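Local coordinates for cupin type-2 domain-containing protein (Burkholderia xenovorans, PDB 2O8Q), which is of unknown function but has a cupin-like fold and binds a nickel ion through three histidines, at residues A[43-48]-A[111-116]. Sequence-based numbering, arbitrary orientation. Where two conformers were deposited one is given.
Sequences AHVIRA and EVLEIV
Strands 43-48 and 111-116 run antiparallel as neighbours in the main sheet of the cupin fold. Four backbone hydrogen bonds join them. His44 and Glu114 bond each other in both directions, and so do Ile46 and Val112. The straightest is Glu114 N to His44 O, at 2.9 Å and 176°.

A fifth hydrogen bond links side chains. His44 CG sits between the backbone N and the carbonyl carbon (chi1 45°), so the ring stands alongside extended Glu114. His44 NE2 donates to Glu114 OE1 at 2.7 Å. The acceptor lies near the ring plane, but the N-H meets the carboxylate from above its plane, and the two planes are 82° apart. Glu114 O lies over one ring face. Glu114 OE2 is held by Gln66, so both carboxylate oxygens are bonded. The side chain of Glu114 lies about 6 Å from the nickel bound by His59, His61 and His101. The carboxylate may favour a protonated His44.

Apolar contacts line both faces. Ile46 CB meets Val112 CG1 at 3.7 Å. On the other face, Val45 CG2 crosses Leu113 CD1 at 3.9 Å. Val45 CG1 also lies beside the stem of Glu111, 3.2 Å from its CG in the conformer given.

The guanidinium of Arg47 leads off to a salt bridge with Glu27. Tyr69 of the second subunit packs on Val45 and Leu113. Within the chain, strand 26-30 flanks 43-48, and strand 66-72 flanks 111-116.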
loop_
_atom_site.group_PDB
_atom_site.type_symbol
_atom_site.label_atom_id
_atom_site.label_comp_id
_atom_site.label_asym_id
_atom_site.label_seq_id
_atom_site.Cartn_x
_atom_site.Cartn_y
_atom_site.Cartn_z
ATOM N N ALA A 43 0.938 4.714 -12.263
ATOM C CA ALA A 43 0.880 6.159 -12.322
ATOM C C ALA A 43 1.016 6.554 -13.763
ATOM O O ALA A 43 1.854 6.021 -14.512
ATOM C CB ALA A 43 1.978 6.807 -11.489
ATOM N N HIS A 44 0.187 7.480 -14.161
ATOM C CA HIS A 44 0.134 7.904 -15.575
ATOM C C HIS A 44 -0.402 9.293 -15.683
ATOM O O HIS A 44 -1.128 9.764 -14.826
ATOM C CB HIS A 44 -0.661 6.897 -16.391
ATOM C CG HIS A 44 -1.927 6.506 -15.695
ATOM N ND1 HIS A 44 -2.038 5.326 -14.972
ATOM C CD2 HIS A 44 -3.042 7.219 -15.435
ATOM C CE1 HIS A 44 -3.225 5.301 -14.388
ATOM N NE2 HIS A 44 -3.883 6.408 -14.717
ATOM N N VAL A 45 -0.032 9.969 -16.770
ATOM C CA VAL A 45 -0.560 11.295 -17.076
ATOM C C VAL A 45 -1.712 11.133 -18.085
ATOM O O VAL A 45 -1.612 10.405 -19.103
ATOM C CB VAL A 45 0.510 12.233 -17.608
ATOM C CG1 VAL A 45 -0.078 13.620 -18.022
ATOM C CG2 VAL A 45 1.674 12.373 -16.589
ATOM N N ILE A 46 -2.807 11.790 -17.762
ATOM C CA ILE A 46 -4.013 11.725 -18.552
ATOM C C ILE A 46 -4.200 13.091 -19.209
ATOM O O ILE A 46 -4.122 14.110 -18.553
ATOM C CB ILE A 46 -5.220 11.455 -17.647
ATOM C CG1 ILE A 46 -4.982 10.247 -16.719
ATOM C CG2 ILE A 46 -6.515 11.250 -18.481
ATOM C CD1 ILE A 46 -6.113 9.907 -15.819
ATOM N N ARG A 47 -4.440 13.082 -20.499
ATOM C CA ARG A 47 -4.717 14.340 -21.203
ATOM C C ARG A 47 -6.022 14.226 -21.988
ATOM O O ARG A 47 -6.341 13.178 -22.556
ATOM C CB ARG A 47 -3.533 14.791 -22.062
ATOM C CG ARG A 47 -3.369 14.230 -23.341
ATOM C CD ARG A 47 -2.365 15.123 -24.131
ATOM N NE ARG A 47 -1.930 14.385 -25.293
ATOM C CZ ARG A 47 -0.784 14.602 -25.919
ATOM N NH1 ARG A 47 0.074 15.500 -25.443
ATOM N NH2 ARG A 47 -0.485 13.868 -26.967
ATOM N N ALA A 48 -6.768 15.324 -21.991
ATOM C CA ALA A 48 -8.008 15.387 -22.734
ATOM C C ALA A 48 -7.728 15.376 -24.214
ATOM O O ALA A 48 -6.697 15.866 -24.675
ATOM C CB ALA A 48 -8.768 16.630 -22.374
ATOM N N GLU A 111 -4.438 18.252 -18.342
ATOM C CA GLU A 111 -3.426 17.204 -18.130
ATOM C C GLU A 111 -3.363 16.929 -16.637
ATOM O O GLU A 111 -3.175 17.866 -15.870
ATOM C CB GLU A 111 -2.070 17.696 -18.633
ATOM C CG GLU A 111 -1.008 16.605 -18.740
ATOM C CD GLU A 111 0.299 17.110 -19.333
ATOM O OE1 GLU A 111 0.557 18.332 -19.246
ATOM O OE2 GLU A 111 1.064 16.290 -19.873
ATOM N N VAL A 112 -3.508 15.669 -16.227
ATOM C CA VAL A 112 -3.601 15.323 -14.825
ATOM C C VAL A 112 -2.804 14.056 -14.585
ATOM O O VAL A 112 -2.934 13.084 -15.336
ATOM C CB VAL A 112 -5.101 15.224 -14.376
ATOM C CG1 VAL A 112 -5.858 14.197 -15.175
ATOM C CG2 VAL A 112 -5.203 14.976 -12.856
ATOM N N LEU A 113 -2.036 14.034 -13.515
ATOM C CA LEU A 113 -1.329 12.837 -13.091
ATOM C C LEU A 113 -2.228 12.071 -12.114
ATOM O O LEU A 113 -2.782 12.624 -11.178
ATOM C CB LEU A 113 -0.043 13.246 -12.375
ATOM C CG LEU A 113 0.841 12.141 -11.794
ATOM C CD1 LEU A 113 1.466 11.232 -12.885
ATOM C CD2 LEU A 113 1.952 12.764 -10.849
ATOM N N GLU A 114 -2.348 10.774 -12.358
ATOM C CA GLU A 114 -3.089 9.864 -11.510
ATOM C C GLU A 114 -2.083 8.859 -10.952
ATOM O O GLU A 114 -1.316 8.288 -11.710
ATOM C CB GLU A 114 -4.180 9.078 -12.267
ATOM C CG GLU A 114 -4.977 8.094 -11.390
ATOM C CD GLU A 114 -6.108 7.412 -12.111
ATOM O OE1 GLU A 114 -6.089 7.340 -13.376
ATOM O OE2 GLU A 114 -7.047 6.898 -11.438
ATOM N N ILE A 115 -2.141 8.652 -9.627
ATOM C CA ILE A 115 -1.365 7.641 -8.912
ATOM C C ILE A 115 -2.384 6.745 -8.224
ATOM O O ILE A 115 -3.237 7.230 -7.503
ATOM C CB ILE A 115 -0.395 8.242 -7.889
ATOM C CG1 ILE A 115 0.397 9.405 -8.494
ATOM C CG2 ILE A 115 0.470 7.109 -7.280
ATOM C CD1 ILE A 115 -0.184 10.821 -8.237
ATOM N N VAL A 116 -2.288 5.427 -8.405
ATOM C CA VAL A 116 -3.352 4.531 -7.966
ATOM C C VAL A 116 -2.775 3.181 -7.603
ATOM O O VAL A 116 -1.806 2.731 -8.230
ATOM C CB VAL A 116 -4.352 4.327 -9.141
ATOM C CG1 VAL A 116 -3.738 3.376 -10.255
ATOM C CG2 VAL A 116 -5.724 3.768 -8.699
#